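Local coordinates for protein glycosaminoglycan xylosylkinase (Hydra vulgaris, PDB 5XOM) that probably phosphorylates the xylose of the proteoglycan linkage region, as a glycosaminoglycan xylosylkinase of the secretory-pathway Fam20 kinase family, at residues I57-L62 against E216-L221; V109-R114 against N133-A138; T175-K180 against C193-P198; W227-N232 against E308-S313. One frame throughout, in Å; residues are numbered along the deposited sequence.

Interaction 1: I57-L62 against E216-L221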
# COMPACT_ATOMS: atom_id res chain seq x y z
N ILE A 57 -7.39 -3.68 -8.53
CA ILE A 57 -7.46 -4.96 -9.23
C ILE A 57 -6.52 -4.95 -10.43
O ILE A 57 -6.50 -4.00 -11.22
CB ILE A 57 -8.91 -5.25 -9.67
CG1 ILE A 57 -9.82 -5.33 -8.45
CG2 ILE A 57 -8.97 -6.56 -10.47
CD1 ILE A 57 -11.28 -5.32 -8.81
N SER A 58 -5.74 -6.02 -10.56
CA SER A 58 -5.02 -6.36 -11.78
C SER A 58 -5.29 -7.83 -12.09
O SER A 58 -5.92 -8.54 -11.31
CB SER A 58 -3.51 -6.09 -11.64
OG SER A 58 -2.98 -6.77 -10.53
N VAL A 59 -4.81 -8.29 -13.25
CA VAL A 59 -5.21 -9.61 -13.71
C VAL A 59 -4.62 -10.72 -12.84
O VAL A 59 -5.14 -11.84 -12.85
CB VAL A 59 -4.83 -9.81 -15.19
CG1 VAL A 59 -3.37 -10.22 -15.33
CG2 VAL A 59 -5.74 -10.85 -15.84
N ARG A 60 -3.59 -10.43 -12.05
CA ARG A 60 -3.01 -11.42 -11.16
C ARG A 60 -3.20 -11.10 -9.68
O ARG A 60 -2.58 -11.75 -8.83
CB ARG A 60 -1.52 -11.58 -11.46
CG ARG A 60 -1.22 -12.24 -12.81
CD ARG A 60 -1.92 -13.60 -12.93
NE ARG A 60 -1.54 -14.51 -11.85
CZ ARG A 60 -1.92 -15.78 -11.78
NH1 ARG A 60 -2.69 -16.35 -12.70
NH2 ARG A 60 -1.52 -16.52 -10.75
N ALA A 61 -4.08 -10.16 -9.34
CA ALA A 61 -4.34 -9.85 -7.94
C ALA A 61 -5.62 -9.05 -7.82
O ALA A 61 -5.72 -7.96 -8.40
CB ALA A 61 -3.17 -9.09 -7.31
N LEU A 62 -6.58 -9.56 -7.05
CA LEU A 62 -7.77 -8.78 -6.75
C LEU A 62 -7.53 -7.81 -5.60
O LEU A 62 -8.10 -6.71 -5.59
CB LEU A 62 -8.96 -9.70 -6.42
CG LEU A 62 -9.59 -10.50 -7.56
CD1 LEU A 62 -10.84 -11.22 -7.04
CD2 LEU A 62 -9.91 -9.63 -8.78
N GLU A 216 -17.30 -3.79 -13.48
CA GLU A 216 -17.67 -4.25 -14.81
C GLU A 216 -16.46 -4.45 -15.71
O GLU A 216 -16.48 -5.30 -16.60
CB GLU A 216 -18.64 -3.26 -15.45
CG GLU A 216 -20.07 -3.75 -15.50
CD GLU A 216 -21.01 -2.73 -16.12
OE1 GLU A 216 -22.20 -2.71 -15.74
OE2 GLU A 216 -20.55 -1.94 -16.97
N LYS A 217 -15.40 -3.67 -15.49
CA LYS A 217 -14.16 -3.81 -16.25
C LYS A 217 -13.55 -5.21 -16.13
O LYS A 217 -12.73 -5.59 -16.97
CB LYS A 217 -13.19 -2.71 -15.81
CG LYS A 217 -11.73 -2.88 -16.19
CD LYS A 217 -10.96 -1.61 -15.84
CE LYS A 217 -9.46 -1.84 -15.75
NZ LYS A 217 -8.91 -1.22 -14.51
N TRP A 218 -13.95 -5.99 -15.13
CA TRP A 218 -13.38 -7.31 -14.87
C TRP A 218 -14.47 -8.37 -14.95
O TRP A 218 -14.93 -8.89 -13.92
CB TRP A 218 -12.70 -7.35 -13.51
CG TRP A 218 -11.53 -6.43 -13.44
CD1 TRP A 218 -11.49 -5.19 -12.89
CD2 TRP A 218 -10.23 -6.68 -13.99
NE1 TRP A 218 -10.23 -4.65 -13.04
CE2 TRP A 218 -9.44 -5.54 -13.71
CE3 TRP A 218 -9.66 -7.75 -14.67
CZ2 TRP A 218 -8.11 -5.46 -14.10
CZ3 TRP A 218 -8.33 -7.66 -15.06
CH2 TRP A 218 -7.57 -6.52 -14.77
N PRO A 219 -14.92 -8.71 -16.15
CA PRO A 219 -15.92 -9.78 -16.29
C PRO A 219 -15.33 -11.13 -15.91
O PRO A 219 -14.13 -11.38 -16.04
CB PRO A 219 -16.29 -9.73 -17.78
CG PRO A 219 -15.09 -9.15 -18.43
CD PRO A 219 -14.52 -8.16 -17.46
N VAL A 220 -16.20 -12.01 -15.42
CA VAL A 220 -15.82 -13.31 -14.90
C VAL A 220 -16.35 -14.38 -15.84
O VAL A 220 -17.52 -14.35 -16.23
CB VAL A 220 -16.35 -13.51 -13.47
CG1 VAL A 220 -16.20 -14.94 -13.05
CG2 VAL A 220 -15.60 -12.60 -12.51
N LEU A 221 -15.49 -15.33 -16.21
CA LEU A 221 -15.86 -16.47 -17.03
C LEU A 221 -15.79 -17.75 -16.20
O LEU A 221 -14.92 -17.89 -15.33
CB LEU A 221 -14.96 -16.59 -18.26
CG LEU A 221 -15.13 -15.48 -19.31
CD1 LEU A 221 -14.07 -15.60 -20.38
CD2 LEU A 221 -16.53 -15.54 -19.92
O HOH W 1 -8.16 -2.15 -11.76
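Ile57, just before a type I beta turn from Ser58 to Ala61 that follows helix 49-56, and Val59 within the turn meet the indole of Trp218 in the loop after strand 205-212. The turn is closed by Ala61 N bonding to Ser58 O, while Ser58 N returns a bond to Ala61 O. Ile57 supplies the main contact. Its CG2 methyl sits over one face of the indole in a CH-pi contact, 3.5 Å from the centroid of the Trp218 five-membered ring and 14° off the ring normal. A first torsion of -61°, measured to CG1, sets CG2 anti to the backbone N and so over the ring. Lys217 CG lies over the opposite face, 3.9 Å above the plane, each of the two atoms offset toward the rim. Val59 meets the six-membered end, with its CB 4.1 Å from Trp218 CZ3. On the polar edge, one water donates to Ile57 O, at a modelled distance too short to be taken literally, and accepts from Lys217 NZ at 3.0 Å; a weak bond from Trp218 NE1 reaches the same water in the ring plane. A glycan attached to the protein itself lies about 5 Å from the Trp218 side chain. Val59 and Trp218 both rest on Asn286 of strand 280-286, Leu221 bonds through its backbone to Tyr283 of that strand, and Arg60 forms a salt bridge with Asp262 on helix 259-273.

Interaction 2: V109-R114 against N133-A138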
# COMPACT_ATOMS: atom_id res chain seq x y z
N VAL A 109 -22.94 -8.82 -2.57
CA VAL A 109 -23.73 -9.98 -2.21
C VAL A 109 -23.88 -10.01 -0.69
O VAL A 109 -22.92 -9.74 0.04
CB VAL A 109 -23.07 -11.27 -2.73
CG1 VAL A 109 -23.83 -12.51 -2.25
CG2 VAL A 109 -22.94 -11.25 -4.24
N PHE A 110 -25.09 -10.32 -0.21
CA PHE A 110 -25.33 -10.47 1.22
C PHE A 110 -25.68 -11.91 1.54
O PHE A 110 -26.68 -12.44 1.05
CB PHE A 110 -26.46 -9.55 1.71
CG PHE A 110 -26.79 -9.74 3.16
CD1 PHE A 110 -25.90 -9.36 4.15
CD2 PHE A 110 -28.00 -10.32 3.54
CE1 PHE A 110 -26.20 -9.54 5.49
CE2 PHE A 110 -28.31 -10.50 4.88
CZ PHE A 110 -27.40 -10.11 5.85
N LYS A 111 -24.83 -12.56 2.35
CA LYS A 111 -25.04 -13.93 2.78
C LYS A 111 -25.45 -13.95 4.25
O LYS A 111 -24.63 -13.65 5.12
CB LYS A 111 -23.78 -14.75 2.57
CG LYS A 111 -23.36 -14.74 1.12
CD LYS A 111 -22.72 -16.04 0.71
CE LYS A 111 -22.45 -16.02 -0.78
NZ LYS A 111 -21.54 -17.11 -1.18
N PRO A 112 -26.70 -14.28 4.56
CA PRO A 112 -27.14 -14.28 5.96
C PRO A 112 -26.58 -15.46 6.74
O PRO A 112 -26.25 -16.51 6.19
CB PRO A 112 -28.68 -14.36 5.85
CG PRO A 112 -28.92 -14.99 4.53
CD PRO A 112 -27.81 -14.56 3.62
N LYS A 113 -26.48 -15.26 8.05
CA LYS A 113 -26.19 -16.36 8.97
C LYS A 113 -27.26 -17.44 8.89
O LYS A 113 -28.46 -17.15 8.88
CB LYS A 113 -26.09 -15.81 10.39
CG LYS A 113 -26.02 -16.87 11.47
CD LYS A 113 -26.03 -16.24 12.85
CE LYS A 113 -26.60 -17.21 13.87
NZ LYS A 113 -25.61 -17.69 14.84
N ARG A 114 -26.81 -18.70 8.83
CA ARG A 114 -27.71 -19.85 8.77
C ARG A 114 -27.45 -20.89 9.84
O ARG A 114 -28.29 -21.78 10.03
CB ARG A 114 -27.62 -20.53 7.40
CG ARG A 114 -27.66 -19.58 6.23
CD ARG A 114 -29.02 -18.93 6.10
NE ARG A 114 -30.09 -19.90 6.22
CZ ARG A 114 -30.68 -20.49 5.18
NH1 ARG A 114 -30.30 -20.20 3.95
NH2 ARG A 114 -31.65 -21.36 5.37
N ASN A 133 -19.91 -16.82 7.86
CA ASN A 133 -18.64 -16.60 8.54
C ASN A 133 -17.49 -17.25 7.79
O ASN A 133 -16.35 -16.82 7.94
CB ASN A 133 -18.69 -17.13 9.98
CG ASN A 133 -18.90 -18.63 10.04
OD1 ASN A 133 -19.79 -19.18 9.37
ND2 ASN A 133 -18.07 -19.32 10.82
N ALA A 134 -17.79 -18.26 6.97
CA ALA A 134 -16.75 -18.89 6.16
C ALA A 134 -16.24 -17.93 5.09
O ALA A 134 -15.05 -17.93 4.78
CB ALA A 134 -17.29 -20.17 5.52
N GLU A 135 -17.14 -17.12 4.50
CA GLU A 135 -16.70 -16.14 3.51
C GLU A 135 -15.71 -15.15 4.13
O GLU A 135 -14.71 -14.80 3.50
CB GLU A 135 -17.90 -15.37 2.93
CG GLU A 135 -18.81 -16.18 2.01
CD GLU A 135 -18.30 -16.34 0.58
OE1 GLU A 135 -17.09 -16.11 0.31
OE2 GLU A 135 -19.11 -16.70 -0.30
N ILE A 136 -15.98 -14.70 5.35
CA ILE A 136 -15.08 -13.77 6.03
C ILE A 136 -13.73 -14.43 6.28
O ILE A 136 -12.68 -13.86 5.98
CB ILE A 136 -15.72 -13.27 7.34
CG1 ILE A 136 -17.02 -12.53 7.04
CG2 ILE A 136 -14.75 -12.37 8.09
CD1 ILE A 136 -17.89 -12.33 8.24
N ALA A 137 -13.74 -15.64 6.84
CA ALA A 137 -12.49 -16.32 7.15
C ALA A 137 -11.71 -16.63 5.88
O ALA A 137 -10.49 -16.48 5.84
CB ALA A 137 -12.77 -17.59 7.95
N ALA A 138 -12.40 -17.07 4.82
CA ALA A 138 -11.71 -17.41 3.58
C ALA A 138 -11.06 -16.18 2.95
O ALA A 138 -9.97 -16.27 2.39
CB ALA A 138 -12.69 -18.06 2.61
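Lys111 NZ and Glu135 OE2 form a buried salt bridge of 2.6 Å, the lysine nitrogen donating to the carboxylate. NZ meets OE2 nearly in line with the CD-OE2 bond, and the contact is with one oxygen, not bidentate: NZ is 3.8 Å from Glu135 CD. The second oxygen, OE1, is taken by the backbone N of Asn297, so each carboxylate oxygen has its own donor. NZ in turn has a further anionic partner in Asp130 OD2, with a long, weak ion pair to Asp296 OD2. The arrangement matches the lysine-glutamate pair of the protein kinase fold: Lys111 stands on the third strand, 106-112, of the five-stranded antiparallel sheet, and Glu135 on helix 132-144, which corresponds in position to the kinase C helix. In protein kinases the glutamate holds the lysine that contacts the nucleotide phosphates; a like role is probable here. The two side chains cross at about a right angle, with Lys111 CD 4.1 Å from Glu135 CG. A chi2 of -80° folds the Glu135 chain out of the extended form and brings OE2 to Lys111 NZ. A methionine in place of Lys111 would probably leave the buried Glu135 OE2 without its cationic mate and take a salt-bridge partner from Asp130. Within the helix, Ala137 N donates to Asn133 O at 3.1 Å, while the backbone of Lys111 pairs with Ala209 of strand 205-212.

Interaction 3: T175-K180 against C193-P198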
# COMPACT_ATOMS: atom_id res chain seq x y z
N THR A 175 -40.91 -12.22 0.10
CA THR A 175 -40.47 -13.43 0.78
C THR A 175 -40.12 -13.16 2.24
O THR A 175 -39.55 -14.03 2.90
CB THR A 175 -39.27 -14.07 0.06
OG1 THR A 175 -38.11 -13.25 0.22
CG2 THR A 175 -39.56 -14.24 -1.42
N PHE A 176 -40.46 -11.98 2.76
CA PHE A 176 -40.30 -11.72 4.18
C PHE A 176 -41.45 -12.34 4.96
O PHE A 176 -42.62 -12.22 4.56
CB PHE A 176 -40.22 -10.22 4.44
CG PHE A 176 -38.84 -9.67 4.30
CD1 PHE A 176 -38.33 -9.36 3.05
CD2 PHE A 176 -38.04 -9.49 5.41
CE1 PHE A 176 -37.05 -8.86 2.92
CE2 PHE A 176 -36.76 -8.99 5.28
CZ PHE A 176 -36.26 -8.68 4.04
N ILE A 177 -41.12 -13.00 6.06
CA ILE A 177 -42.10 -13.64 6.93
C ILE A 177 -41.62 -13.50 8.37
O ILE A 177 -40.50 -13.06 8.63
CB ILE A 177 -42.31 -15.14 6.61
CG1 ILE A 177 -41.00 -15.91 6.84
CG2 ILE A 177 -42.83 -15.34 5.19
CD1 ILE A 177 -41.14 -17.40 6.66
N LYS A 178 -42.48 -13.88 9.31
CA LYS A 178 -42.08 -14.04 10.70
C LYS A 178 -42.09 -15.52 11.05
O LYS A 178 -42.90 -16.29 10.54
CB LYS A 178 -43.00 -13.26 11.65
CG LYS A 178 -43.05 -11.77 11.37
CD LYS A 178 -44.22 -11.09 12.05
CE LYS A 178 -44.27 -11.33 13.54
NZ LYS A 178 -45.43 -10.62 14.14
N ASP A 179 -41.16 -15.91 11.92
CA ASP A 179 -41.12 -17.27 12.41
C ASP A 179 -41.99 -17.40 13.67
O ASP A 179 -42.65 -16.45 14.09
CB ASP A 179 -39.67 -17.71 12.63
CG ASP A 179 -39.00 -17.05 13.83
OD1 ASP A 179 -39.65 -16.27 14.57
OD2 ASP A 179 -37.80 -17.31 14.04
N LYS A 180 -41.99 -18.59 14.27
CA LYS A 180 -42.87 -18.83 15.41
C LYS A 180 -42.54 -17.95 16.61
O LYS A 180 -43.40 -17.74 17.47
CB LYS A 180 -42.86 -20.31 15.80
CG LYS A 180 -41.57 -20.80 16.43
CD LYS A 180 -41.56 -22.31 16.50
CE LYS A 180 -40.26 -22.82 17.10
NZ LYS A 180 -40.15 -22.38 18.53
N CYS A 193 -34.95 -22.32 -2.60
CA CYS A 193 -35.51 -21.39 -1.64
C CYS A 193 -36.99 -21.70 -1.42
O CYS A 193 -37.74 -21.89 -2.39
CB CYS A 193 -35.31 -19.96 -2.13
SG CYS A 193 -33.59 -19.37 -1.98
N ASN A 194 -37.40 -21.77 -0.16
CA ASN A 194 -38.81 -21.97 0.15
C ASN A 194 -39.10 -21.50 1.56
O ASN A 194 -38.20 -21.36 2.40
CB ASN A 194 -39.24 -23.43 -0.02
CG ASN A 194 -38.57 -24.34 0.97
OD1 ASN A 194 -39.05 -24.53 2.08
ND2 ASN A 194 -37.44 -24.93 0.57
N ARG A 195 -40.39 -21.29 1.81
CA ARG A 195 -40.88 -20.69 3.05
C ARG A 195 -40.50 -21.50 4.28
O ARG A 195 -40.40 -20.95 5.38
CB ARG A 195 -42.40 -20.52 2.93
CG ARG A 195 -43.15 -20.27 4.22
CD ARG A 195 -44.63 -20.09 3.92
NE ARG A 195 -45.28 -19.14 4.82
CZ ARG A 195 -45.63 -17.91 4.46
NH1 ARG A 195 -45.43 -17.50 3.22
NH2 ARG A 195 -46.21 -17.10 5.34
N LYS A 196 -40.29 -22.81 4.14
CA LYS A 196 -39.94 -23.60 5.32
C LYS A 196 -38.45 -23.53 5.66
O LYS A 196 -38.06 -24.05 6.71
CB LYS A 196 -40.33 -25.06 5.11
CG LYS A 196 -41.82 -25.35 5.08
CD LYS A 196 -42.10 -26.59 4.23
CE LYS A 196 -43.01 -27.58 4.95
NZ LYS A 196 -44.25 -26.95 5.49
N GLU A 197 -37.63 -22.90 4.82
CA GLU A 197 -36.19 -22.77 5.06
C GLU A 197 -35.78 -21.31 4.98
O GLU A 197 -35.02 -20.91 4.10
CB GLU A 197 -35.41 -23.62 4.07
CG GLU A 197 -35.66 -25.12 4.20
CD GLU A 197 -34.94 -25.92 3.14
OE1 GLU A 197 -35.62 -26.42 2.22
OE2 GLU A 197 -33.70 -26.04 3.21
N PRO A 198 -36.27 -20.47 5.89
CA PRO A 198 -35.91 -19.05 5.86
C PRO A 198 -34.60 -18.79 6.58
O PRO A 198 -34.15 -19.57 7.42
CB PRO A 198 -37.08 -18.39 6.59
CG PRO A 198 -37.45 -19.41 7.63
CD PRO A 198 -37.18 -20.77 7.02
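Ile177, on an outer strand of the small antiparallel sheet 176-178, 184-186 and 199-200, meets Arg195 and Pro198 of the loop that leads into the other outer strand, a surface contact reaching across the sheet. The loop begins at Cys193, tied to Cys190 by a disulfide. Asn194 then opens a type I beta turn, closed by Glu197 N bonding to Asn194 O at 2.9 Å. The Asn194 side chain reinforces the turn at both ends of the amide: OD1 accepts from Lys196 N at 3.0 Å, an Asx turn, and ND2 donates to Glu197 OE1 at 2.9 Å, fairly straight at 164° and entering from above the carboxylate plane. Arg195 comes next, swinging its guanidinium out so that one face lies against the Ile177 CG2 methyl, which is 3.8 Å from Arg195 NH2. This is apolar packing on a flat cation at the solvent boundary. Glu197 sends its other oxygen, OE2, to Tyr129 OH. Pro198 ends the segment, also touching Cys185 of the middle strand. Ile177 carries CG1 between its backbone N and carbonyl carbon, and chi1 of 63° and chi2 of 175° together bring its far methyl near the loop: CD1 comes to 3.8 Å from Arg195 O and 4.2 Å from Pro198 CB.

Interaction 4: W227-N232 against E308-S313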
# COMPACT_ATOMS: atom_id res chain seq x y z
N TRP A 227 -11.67 -31.54 -11.80
CA TRP A 227 -11.73 -32.42 -10.64
C TRP A 227 -13.06 -32.31 -9.90
O TRP A 227 -13.14 -32.68 -8.72
CB TRP A 227 -10.56 -32.13 -9.70
CG TRP A 227 -9.28 -32.74 -10.18
CD1 TRP A 227 -8.79 -33.97 -9.86
CD2 TRP A 227 -8.32 -32.15 -11.07
NE1 TRP A 227 -7.59 -34.19 -10.49
CE2 TRP A 227 -7.28 -33.08 -11.25
CE3 TRP A 227 -8.25 -30.92 -11.74
CZ2 TRP A 227 -6.18 -32.83 -12.06
CZ3 TRP A 227 -7.15 -30.67 -12.55
CH2 TRP A 227 -6.13 -31.62 -12.70
N ARG A 228 -14.11 -31.84 -10.57
CA ARG A 228 -15.42 -31.74 -9.95
C ARG A 228 -15.96 -33.11 -9.58
O ARG A 228 -15.57 -34.14 -10.14
CB ARG A 228 -16.40 -31.03 -10.88
CG ARG A 228 -16.73 -31.78 -12.17
CD ARG A 228 -17.45 -30.86 -13.14
NE ARG A 228 -17.83 -31.53 -14.38
CZ ARG A 228 -17.00 -31.70 -15.41
NH1 ARG A 228 -15.75 -31.27 -15.35
NH2 ARG A 228 -17.43 -32.32 -16.51
N ARG A 229 -16.87 -33.12 -8.61
CA ARG A 229 -17.51 -34.34 -8.14
C ARG A 229 -18.71 -34.67 -9.01
O ARG A 229 -19.16 -33.88 -9.85
CB ARG A 229 -17.91 -34.20 -6.68
CG ARG A 229 -16.73 -33.91 -5.79
CD ARG A 229 -17.12 -33.41 -4.42
NE ARG A 229 -15.90 -33.02 -3.71
CZ ARG A 229 -15.12 -33.88 -3.07
NH1 ARG A 229 -15.43 -35.17 -3.03
NH2 ARG A 229 -14.02 -33.45 -2.46
N THR A 230 -19.25 -35.88 -8.80
CA THR A 230 -20.36 -36.35 -9.62
C THR A 230 -21.71 -35.85 -9.11
O THR A 230 -22.65 -35.71 -9.90
CB THR A 230 -20.37 -37.87 -9.65
OG1 THR A 230 -20.36 -38.37 -8.31
CG2 THR A 230 -19.13 -38.39 -10.37
N TYR A 231 -21.82 -35.58 -7.81
CA TYR A 231 -23.08 -35.18 -7.19
C TYR A 231 -24.14 -36.26 -7.40
O TYR A 231 -25.31 -35.98 -7.68
CB TYR A 231 -23.53 -33.80 -7.69
CG TYR A 231 -22.54 -32.75 -7.25
CD1 TYR A 231 -22.60 -32.20 -5.97
CD2 TYR A 231 -21.50 -32.35 -8.08
CE1 TYR A 231 -21.68 -31.25 -5.55
CE2 TYR A 231 -20.58 -31.41 -7.67
CZ TYR A 231 -20.67 -30.86 -6.41
OH TYR A 231 -19.76 -29.93 -5.99
N ASN A 232 -23.69 -37.50 -7.28
CA ASN A 232 -24.49 -38.71 -7.22
C ASN A 232 -23.59 -39.72 -6.49
O ASN A 232 -22.68 -39.32 -5.77
CB ASN A 232 -24.92 -39.15 -8.63
CG ASN A 232 -23.76 -39.66 -9.46
OD1 ASN A 232 -22.97 -40.45 -8.97
ND2 ASN A 232 -23.64 -39.20 -10.70
N GLU A 308 -10.95 -33.49 4.12
CA GLU A 308 -11.30 -34.23 2.89
C GLU A 308 -10.13 -34.08 1.92
O GLU A 308 -10.04 -33.12 1.15
CB GLU A 308 -12.61 -33.72 2.29
CG GLU A 308 -13.83 -33.86 3.20
CD GLU A 308 -14.53 -35.21 3.03
OE1 GLU A 308 -15.57 -35.42 3.66
OE2 GLU A 308 -14.06 -36.04 2.24
N LYS A 309 -9.23 -35.07 1.96
CA LYS A 309 -8.02 -35.02 1.14
C LYS A 309 -8.33 -35.08 -0.35
O LYS A 309 -7.48 -34.67 -1.15
CB LYS A 309 -7.09 -36.16 1.54
CG LYS A 309 -6.42 -35.95 2.89
CD LYS A 309 -5.50 -37.10 3.23
CE LYS A 309 -4.83 -36.90 4.58
NZ LYS A 309 -3.98 -38.06 5.00
N SER A 310 -9.51 -35.57 -0.74
CA SER A 310 -9.87 -35.56 -2.16
C SER A 310 -9.86 -34.15 -2.75
O SER A 310 -9.71 -34.01 -3.97
CB SER A 310 -11.24 -36.20 -2.37
OG SER A 310 -12.25 -35.48 -1.69
N ILE A 311 -10.04 -33.12 -1.92
CA ILE A 311 -9.98 -31.75 -2.43
C ILE A 311 -8.60 -31.45 -3.02
O ILE A 311 -8.48 -30.70 -4.00
CB ILE A 311 -10.34 -30.75 -1.32
CG1 ILE A 311 -11.73 -31.08 -0.75
CG2 ILE A 311 -10.27 -29.32 -1.83
CD1 ILE A 311 -12.14 -30.20 0.46
N LEU A 312 -7.55 -32.06 -2.46
CA LEU A 312 -6.18 -31.84 -2.91
C LEU A 312 -5.83 -32.63 -4.16
O LEU A 312 -4.66 -32.62 -4.55
CB LEU A 312 -5.19 -32.21 -1.80
CG LEU A 312 -4.91 -31.23 -0.67
CD1 LEU A 312 -3.99 -31.90 0.33
CD2 LEU A 312 -4.32 -29.92 -1.19
N SER A 313 -6.79 -33.30 -4.79
CA SER A 313 -6.51 -34.15 -5.95
C SER A 313 -5.70 -33.46 -7.05
O SER A 313 -4.80 -34.12 -7.60
CB SER A 313 -7.82 -34.70 -6.53
OG SER A 313 -8.28 -35.80 -5.78
O HOH W 2 -11.14 -32.82 -6.14
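Trp227 and Ser313 bring the two backbones closest, their CA atoms 7.2 Å apart, where an irregular loop after strand 221-224 passes the 3-10 segment 309-312 that runs into helix 313-318. The contact thus joins a loop to a helix start in the Fam20 kinase fold, with Leu312 at the N-cap position. A water spans the backbones, donating to Trp227 O and, at 2.9 Å, to Ser310 O. That carbonyl also takes Ser313 N and Ser313 OG, both from the same face of its plane. Arg229 is extended from CG to NE and reaches Ser310 through NH2, which donates to OG at 2.8 Å, with an N-H...O angle of 160°; the hydroxyl lies at the guanidinium edge, close to its plane. Ile311 CG1 sits at that edge too, while NE bonds to Ala276 O. A leucine in place of Arg229 would probably leave Ser310 OG and Ala276 O without these donors and remove the direct side-chain hydrogen bond between the loop and the 3-10 segment. Trp227 packs beside the helix start, its NE1 held by Gln317 OE1. Ser313 C lies over one face of the Trp227 ring, and Ser313 CB is 3.5 Å from Trp227 CD1.

How the interactions relate
Interaction 2 is the deepest of the four, its centre about 9 Å from the chain centre, and is a buried ion pair; interaction 1 is buried too, yet lies farther out and relies on a methyl-indole contact. Interaction 4 is partly buried and mixes one side-chain hydrogen bond, a bridging water and packing, whereas interaction 3 is at the surface, its centre about 26 Å from the chain centre, where an isoleucine packs on a guanidinium face and a proline. Interactions 2 and 3 are nested in the chain loop closed by interaction 1. Strand 205-212 pairs with the lysine's strand and leads into 216-221. Only interactions 2 and 3 touch, Arg114 NH2 packing 3.6 Å from Glu197 O.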